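Local coordinates for outer membrane protein YopM (Yersinia pestis, PDB 1JL5) that is a leucine-rich-repeat effector that probably alters host cell physiology and promotes bacterial survival in host tissues, at residues L322-N327 with L342-N347; D283-I288 with N303-E308; K250-L255 with N267-L272. All blocks are in the same frame, centred on the assembly; numbering follows the deposited sequence.

Along the chain the order is contact 3, contact 2, contact 1, each closing before the next opens. All three join successive turns of the leucine-rich-repeat solenoid: LRR 9 with 10, LRR 11 with 12, and LRR 13 with 14. Contacts 1 and 2 sit where the parallel strands 281-283, 301-303, 321-323 and 341-343 run out into loops; contact 3 lies farther along the loops after strands 241-243 and 261-263. Centre to centre, contact 1 is about 10 Å from contact 2 and about 21 Å from contact 3; contacts 2 and 3 are about 12 Å apart. Both neighbouring pairs touch. Calcium ions at contacts 1 and 2 bind a second subunit, consistent with a part in assembling the tetramer.

Contact 1 of 3, residues L322-N327 with L342-N347; sequences LNVSNN and LIASFN. With CA (calcium ion), chain B.
Asn-347 reaches from LRR 14 to the backbone of Val-324 in LRR 13, forming a rung of the asparagine ladder that runs through a leucine-rich-repeat solenoid. From its CB, a chi1 of -87° sets CG anti to its own carbonyl carbon, and the amide swings toward 322-327, with CG 3.5 Å from Val-324 O. At the tip, ND2 donates to Val-324 O at 2.6 Å and 173°; the acceptor lies in the amide plane, although ND2 itself stands above the carbonyl plane. The second N-H of ND2 goes to Ala-344 O in the same turn. OD1 accepts from Leu-329 N and, weakly, from Asn-327 N (3.0 Å, 121°). Val-324 O is gripped twice, because Asn-327 ND2 reaches it from the opposite face of its plane while also bonding Ala-304 O, the next acceptor down the ladder.

Before the turn, Leu-322 and Asn-323 pair in parallel with Leu-342 and Ile-343 through Ile-343 N to Leu-322 O and Val-324 N to Ile-343 O. On one face of these strands the two leucines extend next to each other, Leu-322 CD2 meeting Leu-342 CD1 at 3.7 Å. On the other, Asn-323 OD1 rests 3.4 Å from Ile-343 CG2 and accepts from Ser-325 N, an Asx turn. Ser-325 OG and Ser-345 OG share a hydrogen bond of 2.6 Å, and Ser-325 OG also lies at the edge of the Phe-346 ring, near its plane; that ring stacks with Tyr-366. Next to this pair, Asn-326 ND2 bonds Ser-306 OG and Glu-286 of the second subunit. Asn-326 OD1 binds calcium at 2.2 Å, an ion completed by three waters with Asp-266 OD2 and Asn-246 OD1 of that subunit.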
loop_
_atom_site.group_PDB
_atom_site.type_symbol
_atom_site.label_atom_id
_atom_site.label_comp_id
_atom_site.label_asym_id
_atom_site.label_seq_id
_atom_site.Cartn_x
_atom_site.Cartn_y
_atom_site.Cartn_z
ATOM N N LEU A 322 -6.457 16.550 11.373
ATOM C CA LEU A 322 -7.754 15.969 11.549
ATOM C C LEU A 322 -7.842 14.783 10.627
ATOM O O LEU A 322 -7.770 14.920 9.407
ATOM C CB LEU A 322 -8.855 16.949 11.188
ATOM C CG LEU A 322 -10.247 16.320 11.269
ATOM C CD1 LEU A 322 -10.519 15.894 12.707
ATOM C CD2 LEU A 322 -11.295 17.312 10.786
ATOM N N ASN A 323 -7.965 13.609 11.219
ATOM C CA ASN A 323 -8.124 12.418 10.427
ATOM C C ASN A 323 -9.457 11.833 10.825
ATOM O O ASN A 323 -9.613 11.294 11.920
ATOM C CB ASN A 323 -7.020 11.405 10.696
ATOM C CG ASN A 323 -7.096 10.232 9.754
ATOM O OD1 ASN A 323 -8.143 9.989 9.152
ATOM N ND2 ASN A 323 -6.004 9.496 9.620
ATOM N N VAL A 324 -10.436 11.985 9.948
ATOM C CA VAL A 324 -11.763 11.446 10.192
ATOM C C VAL A 324 -12.047 10.577 8.988
ATOM O O VAL A 324 -13.186 10.379 8.569
ATOM C CB VAL A 324 -12.805 12.553 10.304
ATOM C CG1 VAL A 324 -12.578 13.333 11.587
ATOM C CG2 VAL A 324 -12.719 13.465 9.099
ATOM N N SER A 325 -10.963 10.070 8.428
ATOM C CA SER A 325 -11.045 9.207 7.275
ATOM C C SER A 325 -11.938 8.032 7.600
ATOM O O SER A 325 -12.003 7.566 8.738
ATOM C CB SER A 325 -9.660 8.678 6.911
ATOM O OG SER A 325 -9.751 7.834 5.781
ATOM N N ASN A 326 -12.630 7.554 6.584
ATOM C CA ASN A 326 -13.481 6.402 6.741
ATOM C C ASN A 326 -14.499 6.543 7.848
ATOM O O ASN A 326 -14.494 5.802 8.827
ATOM C CB ASN A 326 -12.636 5.154 6.980
ATOM C CG ASN A 326 -13.464 3.897 6.926
ATOM O OD1 ASN A 326 -14.446 3.836 6.193
ATOM N ND2 ASN A 326 -13.074 2.887 7.691
ATOM N N ASN A 327 -15.370 7.519 7.687
ATOM C CA ASN A 327 -16.431 7.721 8.637
ATOM C C ASN A 327 -17.669 7.891 7.812
ATOM O O ASN A 327 -17.705 7.448 6.671
ATOM C CB ASN A 327 -16.150 8.926 9.519
ATOM C CG ASN A 327 -15.327 8.548 10.728
ATOM O OD1 ASN A 327 -15.787 7.786 11.579
ATOM N ND2 ASN A 327 -14.105 9.052 10.802
ATOM N N LEU A 342 -5.531 17.407 6.808
ATOM C CA LEU A 342 -6.921 17.035 6.793
ATOM C C LEU A 342 -7.050 15.720 6.050
ATOM O O LEU A 342 -6.822 15.645 4.839
ATOM C CB LEU A 342 -7.782 18.095 6.105
ATOM C CG LEU A 342 -9.250 17.666 5.983
ATOM C CD1 LEU A 342 -9.797 17.286 7.352
ATOM C CD2 LEU A 342 -10.076 18.788 5.375
ATOM N N ILE A 343 -7.374 14.673 6.792
ATOM C CA ILE A 343 -7.585 13.372 6.189
ATOM C C ILE A 343 -9.045 13.100 6.464
ATOM O O ILE A 343 -9.425 12.814 7.592
ATOM C CB ILE A 343 -6.730 12.273 6.837
ATOM C CG1 ILE A 343 -5.241 12.614 6.721
ATOM C CG2 ILE A 343 -6.994 10.944 6.138
ATOM C CD1 ILE A 343 -4.769 13.634 7.721
ATOM N N ALA A 344 -9.868 13.232 5.433
ATOM C CA ALA A 344 -11.297 13.020 5.561
ATOM C C ALA A 344 -11.745 12.123 4.418
ATOM O O ALA A 344 -12.901 12.138 3.994
ATOM C CB ALA A 344 -12.027 14.349 5.512
ATOM N N SER A 345 -10.798 11.344 3.922
ATOM C CA SER A 345 -11.066 10.413 2.845
ATOM C C SER A 345 -12.053 9.360 3.327
ATOM O O SER A 345 -12.241 9.171 4.532
ATOM C CB SER A 345 -9.768 9.738 2.438
ATOM O OG SER A 345 -9.165 9.186 3.589
ATOM N N PHE A 346 -12.684 8.676 2.382
ATOM C CA PHE A 346 -13.637 7.627 2.706
ATOM C C PHE A 346 -14.743 8.114 3.617
ATOM O O PHE A 346 -14.996 7.567 4.690
ATOM C CB PHE A 346 -12.908 6.455 3.339
ATOM C CG PHE A 346 -11.924 5.817 2.425
ATOM C CD1 PHE A 346 -12.361 5.068 1.334
ATOM C CD2 PHE A 346 -10.558 5.966 2.638
ATOM C CE1 PHE A 346 -11.449 4.477 0.470
ATOM C CE2 PHE A 346 -9.639 5.379 1.780
ATOM C CZ PHE A 346 -10.087 4.631 0.693
ATOM N N ASN A 347 -15.390 9.176 3.177
ATOM C CA ASN A 347 -16.500 9.733 3.907
ATOM C C ASN A 347 -17.528 10.041 2.861
ATOM O O ASN A 347 -17.357 9.676 1.705
ATOM C CB ASN A 347 -16.077 10.988 4.654
ATOM C CG ASN A 347 -15.524 10.668 6.011
ATOM O OD1 ASN A 347 -16.265 10.276 6.908
ATOM N ND2 ASN A 347 -14.217 10.804 6.167
HETATM CA CA CA B . -16.139 3.218 4.858
HETATM O O HOH W 1 -16.929 5.362 5.281
HETATM O O HOH W 2 -15.037 1.307 4.950
HETATM O O HOH W 3 -15.168 3.631 2.903
#

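Contact 2 of 3, residues D283-I288 with N303-E308; sequences DVSENI and NASSNE. With CA (calcium ion), chain C.
An asparagine-ladder rung between LRR 11 and LRR 12 leads here directly into a calcium site. Asn-307 ND2 donates to Val-284 O at 2.7 Å and 165°, with its other N-H on Ala-304 O. Asn-287 ND2 meets Val-284 O from the opposite carbonyl face and continues the ladder to Val-264 O.

Where the strands end, Asp-283 and Asn-303 run alongside each other, the carboxylate stacked on the amide with 25° between their planes and Asp-283 CG 3.6 Å from Asn-303 CB. Each forms an Asx turn, its OD1 taking the backbone N and the hydroxyl of the serine two residues on. Ser-285 OG donates to Asp-283 OD1 at 2.6 Å, on the syn lone pair, and also bonds Arg-265, which forms a salt bridge with Glu-286 as well. Between the turns the apolar touch is Val-284 CG2 to Ala-304 CB, 3.8 Å.

The calcium is held by Asn-307 O, Glu-308 OE1, Asp-266 OD1 of the second subunit, three waters, and a fourth water at a longer 2.8 Å. Glu-308 OE2 forms a salt bridge with Lys-328, while the bend at chi2 (69°) goes with Glu-308 OE1 lying 2.3 Å from the ion.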
loop_
_atom_site.group_PDB
_atom_site.type_symbol
_atom_site.label_atom_id
_atom_site.label_comp_id
_atom_site.label_asym_id
_atom_site.label_seq_id
_atom_site.Cartn_x
_atom_site.Cartn_y
_atom_site.Cartn_z
ATOM N N ASP A 283 -6.517 9.837 19.482
ATOM C CA ASP A 283 -6.755 8.872 18.442
ATOM C C ASP A 283 -7.850 7.967 18.947
ATOM O O ASP A 283 -7.634 7.154 19.833
ATOM C CB ASP A 283 -5.516 8.043 18.139
ATOM C CG ASP A 283 -5.710 7.160 16.927
ATOM O OD1 ASP A 283 -6.857 6.728 16.689
ATOM O OD2 ASP A 283 -4.729 6.889 16.217
ATOM N N VAL A 284 -9.037 8.139 18.389
ATOM C CA VAL A 284 -10.174 7.322 18.765
ATOM C C VAL A 284 -10.625 6.622 17.503
ATOM O O VAL A 284 -11.773 6.215 17.374
ATOM C CB VAL A 284 -11.313 8.190 19.324
ATOM C CG1 VAL A 284 -10.877 8.811 20.638
ATOM C CG2 VAL A 284 -11.679 9.277 18.323
ATOM N N SER A 285 -9.699 6.490 16.561
ATOM C CA SER A 285 -10.010 5.845 15.305
ATOM C C SER A 285 -10.390 4.409 15.601
ATOM O O SER A 285 -10.013 3.849 16.632
ATOM C CB SER A 285 -8.802 5.875 14.373
ATOM O OG SER A 285 -7.764 5.069 14.884
ATOM N N GLU A 286 -11.150 3.825 14.693
ATOM C CA GLU A 286 -11.584 2.450 14.838
ATOM C C GLU A 286 -12.287 2.158 16.134
ATOM O O GLU A 286 -12.000 1.179 16.808
ATOM C CB GLU A 286 -10.415 1.496 14.685
ATOM C CG GLU A 286 -10.028 1.272 13.249
ATOM C CD GLU A 286 -8.971 0.212 13.130
ATOM O OE1 GLU A 286 -9.216 -0.931 13.562
ATOM O OE2 GLU A 286 -7.889 0.522 12.613
ATOM N N ASN A 287 -13.188 3.041 16.507
ATOM C CA ASN A 287 -13.982 2.787 17.672
ATOM C C ASN A 287 -15.366 2.812 17.105
ATOM O O ASN A 287 -15.536 2.592 15.907
ATOM C CB ASN A 287 -13.739 3.846 18.729
ATOM C CG ASN A 287 -12.583 3.478 19.610
ATOM O OD1 ASN A 287 -12.735 2.685 20.531
ATOM N ND2 ASN A 287 -11.406 4.011 19.309
ATOM N N ILE A 288 -16.366 3.076 17.918
ATOM C CA ILE A 288 -17.695 3.065 17.362
ATOM C C ILE A 288 -18.406 4.360 17.628
ATOM O O ILE A 288 -19.574 4.394 17.992
ATOM C CB ILE A 288 -18.481 1.857 17.888
ATOM C CG1 ILE A 288 -18.608 1.909 19.410
ATOM C CG2 ILE A 288 -17.736 0.587 17.511
ATOM C CD1 ILE A 288 -19.472 0.784 19.971
ATOM N N ASN A 303 -7.479 11.769 15.410
ATOM C CA ASN A 303 -7.615 10.697 14.461
ATOM C C ASN A 303 -8.874 10.007 14.948
ATOM O O ASN A 303 -8.875 9.376 16.004
ATOM C CB ASN A 303 -6.441 9.735 14.515
ATOM C CG ASN A 303 -6.503 8.710 13.409
ATOM O OD1 ASN A 303 -7.559 8.485 12.821
ATOM N ND2 ASN A 303 -5.376 8.079 13.121
ATOM N N ALA A 304 -9.953 10.183 14.202
ATOM C CA ALA A 304 -11.230 9.573 14.540
ATOM C C ALA A 304 -11.649 8.770 13.320
ATOM O O ALA A 304 -12.826 8.506 13.096
ATOM C CB ALA A 304 -12.259 10.651 14.842
ATOM N N SER A 305 -10.665 8.393 12.519
ATOM C CA SER A 305 -10.940 7.633 11.316
ATOM C C SER A 305 -11.544 6.283 11.647
ATOM O O SER A 305 -11.351 5.741 12.737
ATOM C CB SER A 305 -9.652 7.423 10.516
ATOM O OG SER A 305 -8.720 6.679 11.277
ATOM N N SER A 306 -12.291 5.750 10.693
ATOM C CA SER A 306 -12.891 4.438 10.840
ATOM C C SER A 306 -13.765 4.258 12.060
ATOM O O SER A 306 -13.667 3.275 12.786
ATOM C CB SER A 306 -11.800 3.377 10.804
ATOM O OG SER A 306 -11.257 3.347 9.497
ATOM N N ASN A 307 -14.608 5.245 12.286
ATOM C CA ASN A 307 -15.568 5.185 13.359
ATOM C C ASN A 307 -16.830 5.212 12.548
ATOM O O ASN A 307 -16.833 4.773 11.406
ATOM C CB ASN A 307 -15.451 6.411 14.257
ATOM C CG ASN A 307 -14.474 6.189 15.380
ATOM O OD1 ASN A 307 -14.763 5.450 16.314
ATOM N ND2 ASN A 307 -13.296 6.800 15.284
ATOM N N GLU A 308 -17.905 5.715 13.114
ATOM C CA GLU A 308 -19.130 5.798 12.355
ATOM C C GLU A 308 -19.553 7.241 12.526
ATOM O O GLU A 308 -20.729 7.555 12.650
ATOM C CB GLU A 308 -20.174 4.837 12.921
ATOM C CG GLU A 308 -21.321 4.608 11.970
ATOM C CD GLU A 308 -20.909 3.816 10.748
ATOM O OE1 GLU A 308 -19.697 3.744 10.441
ATOM O OE2 GLU A 308 -21.807 3.263 10.089
HETATM CA CA CA C . -17.553 2.960 10.252
HETATM O O HOH W 4 -16.628 2.182 12.788
HETATM O O HOH W 5 -16.886 4.442 8.539
HETATM O O HOH W 6 -15.592 1.835 9.800
HETATM O O HOH W 7 -18.686 0.988 11.268
#

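Contact 3 of 3, residues K250-L255 with N267-L272; sequences KTLPDL and NYLTDL
Leu-252 of LRR 9 meets Leu-269 and Leu-272 of LRR 10 in the loops after the solenoid strands. The Leu-252 and Leu-269 side chains run nearly perpendicular, with Leu-252 CG 3.7 Å from Leu-269 CD1. Leu-272 instead runs alongside, its CD2 3.5 Å from Leu-252 CD1. With CG anti to the carbonyl carbon (chi1 -58°), Leu-269 also lays CD2 against the Thr-251 backbone, 3.3 Å from its N. Lys-250 CA makes a CA-H...O contact with Tyr-268 O at 3.6 Å.

Water links the two backbones. One molecule accepts from Leu-252 N at 2.9 Å and donates to Asp-271 O at 2.5 Å; another lies between Lys-250 O and Thr-270 N.

Outside this shell, Leu-252 rests on Leu-262 of strand 261-263. Asn-267 ties the turns through ND2 to Ala-244 O and OD1 to Leu-249 N, ND2 also bonding Val-264 O within its turn, while Asn-287 OD1 accepts from Leu-269 N. The Tyr-268 ring leads away, and its OH hydrogen-bonds Ile-288 O of the second subunit.

No direct hydrogen bond joins the segments: leucine packing, bridging water and the Lys-250 CA contact hold them, while direct bonds between the turns run to flanking residues, as from the Tyr-268 backbone to Leu-249.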
loop_
_atom_site.group_PDB
_atom_site.type_symbol
_atom_site.label_atom_id
_atom_site.label_comp_id
_atom_site.label_asym_id
_atom_site.label_seq_id
_atom_site.Cartn_x
_atom_site.Cartn_y
_atom_site.Cartn_z
ATOM N N LYS A 250 -14.650 -0.555 26.213
ATOM C CA LYS A 250 -16.004 -0.176 25.814
ATOM C C LYS A 250 -16.185 1.255 26.297
ATOM O O LYS A 250 -17.017 2.005 25.795
ATOM C CB LYS A 250 -17.051 -1.064 26.491
ATOM C CG LYS A 250 -16.837 -2.554 26.341
ATOM C CD LYS A 250 -15.716 -3.029 27.252
ATOM C CE LYS A 250 -15.516 -4.530 27.161
ATOM N NZ LYS A 250 -14.344 -4.956 27.971
ATOM N N THR A 251 -15.403 1.609 27.307
ATOM C CA THR A 251 -15.441 2.942 27.875
ATOM C C THR A 251 -14.074 3.234 28.439
ATOM O O THR A 251 -13.258 2.338 28.646
ATOM C CB THR A 251 -16.445 3.057 29.046
ATOM O OG1 THR A 251 -16.023 2.198 30.111
ATOM C CG2 THR A 251 -17.841 2.659 28.610
ATOM N N LEU A 252 -13.832 4.504 28.693
ATOM C CA LEU A 252 -12.579 4.914 29.270
ATOM C C LEU A 252 -12.947 5.442 30.632
ATOM O O LEU A 252 -14.042 5.971 30.824
ATOM C CB LEU A 252 -11.948 6.029 28.452
ATOM C CG LEU A 252 -11.598 5.672 27.016
ATOM C CD1 LEU A 252 -10.877 6.846 26.372
ATOM C CD2 LEU A 252 -10.725 4.424 27.003
ATOM N N PRO A 253 -12.057 5.273 31.606
ATOM C CA PRO A 253 -12.356 5.778 32.941
ATOM C C PRO A 253 -12.211 7.277 32.816
ATOM O O PRO A 253 -11.880 7.792 31.745
ATOM C CB PRO A 253 -11.226 5.207 33.795
ATOM C CG PRO A 253 -10.737 4.013 33.000
ATOM C CD PRO A 253 -10.800 4.509 31.595
ATOM N N ASP A 254 -12.462 7.984 33.903
ATOM C CA ASP A 254 -12.262 9.412 33.880
ATOM C C ASP A 254 -10.783 9.482 33.567
ATOM O O ASP A 254 -9.976 8.763 34.153
ATOM C CB ASP A 254 -12.582 9.988 35.243
ATOM C CG ASP A 254 -14.028 9.816 35.581
ATOM O OD1 ASP A 254 -14.853 10.354 34.824
ATOM O OD2 ASP A 254 -14.343 9.131 36.573
ATOM N N LEU A 255 -10.436 10.331 32.622
ATOM C CA LEU A 255 -9.065 10.440 32.181
ATOM C C LEU A 255 -8.115 11.173 33.104
ATOM O O LEU A 255 -8.533 11.891 34.010
ATOM C CB LEU A 255 -9.055 11.100 30.812
ATOM C CG LEU A 255 -9.850 10.284 29.794
ATOM C CD1 LEU A 255 -9.972 11.053 28.497
ATOM C CD2 LEU A 255 -9.155 8.942 29.578
ATOM N N ASN A 267 -11.055 0.219 19.604
ATOM C CA ASN A 267 -11.612 -0.248 20.844
ATOM C C ASN A 267 -13.085 -0.192 20.570
ATOM O O ASN A 267 -13.489 -0.053 19.423
ATOM C CB ASN A 267 -11.194 0.642 22.006
ATOM C CG ASN A 267 -9.854 0.233 22.568
ATOM O OD1 ASN A 267 -9.727 -0.842 23.153
ATOM N ND2 ASN A 267 -8.838 1.072 22.370
ATOM N N TYR A 268 -13.897 -0.283 21.599
ATOM C CA TYR A 268 -15.318 -0.288 21.357
ATOM C C TYR A 268 -15.937 0.937 21.968
ATOM O O TYR A 268 -17.002 0.867 22.570
ATOM C CB TYR A 268 -15.917 -1.543 21.970
ATOM C CG TYR A 268 -17.151 -2.009 21.259
ATOM C CD1 TYR A 268 -17.083 -2.468 19.946
ATOM C CD2 TYR A 268 -18.383 -2.018 21.903
ATOM C CE1 TYR A 268 -18.214 -2.935 19.294
ATOM C CE2 TYR A 268 -19.519 -2.478 21.261
ATOM C CZ TYR A 268 -19.426 -2.935 19.960
ATOM O OH TYR A 268 -20.544 -3.392 19.329
ATOM N N LEU A 269 -15.262 2.066 21.803
ATOM C CA LEU A 269 -15.737 3.303 22.376
ATOM C C LEU A 269 -16.795 3.989 21.549
ATOM O O LEU A 269 -16.647 4.185 20.349
ATOM C CB LEU A 269 -14.570 4.254 22.592
ATOM C CG LEU A 269 -13.475 3.705 23.498
ATOM C CD1 LEU A 269 -12.338 4.704 23.549
ATOM C CD2 LEU A 269 -14.037 3.442 24.889
ATOM N N THR A 270 -17.873 4.358 22.216
ATOM C CA THR A 270 -18.965 5.057 21.573
ATOM C C THR A 270 -18.920 6.467 22.135
ATOM O O THR A 270 -19.433 7.417 21.551
ATOM C CB THR A 270 -20.307 4.426 21.942
ATOM O OG1 THR A 270 -21.349 5.061 21.196
ATOM C CG2 THR A 270 -20.584 4.609 23.424
ATOM N N ASP A 271 -18.283 6.586 23.286
ATOM C CA ASP A 271 -18.179 7.861 23.955
ATOM C C ASP A 271 -16.835 7.976 24.620
ATOM O O ASP A 271 -16.122 6.995 24.801
ATOM C CB ASP A 271 -19.269 7.997 25.025
ATOM C CG ASP A 271 -20.665 7.972 24.445
ATOM O OD1 ASP A 271 -20.988 8.865 23.627
ATOM O OD2 ASP A 271 -21.442 7.062 24.809
ATOM N N LEU A 272 -16.511 9.197 24.996
ATOM C CA LEU A 272 -15.279 9.483 25.676
ATOM C C LEU A 272 -15.663 10.232 26.922
ATOM O O LEU A 272 -16.654 10.963 26.931
ATOM C CB LEU A 272 -14.400 10.378 24.817
ATOM C CG LEU A 272 -13.798 9.717 23.586
ATOM C CD1 LEU A 272 -13.176 10.782 22.693
ATOM C CD2 LEU A 272 -12.775 8.686 24.037
HETATM O O HOH W 8 -17.777 4.247 24.931
HETATM O O HOH W 9 -19.099 1.263 24.025
HETATM O O HOH W 10 -15.454 6.262 27.121
#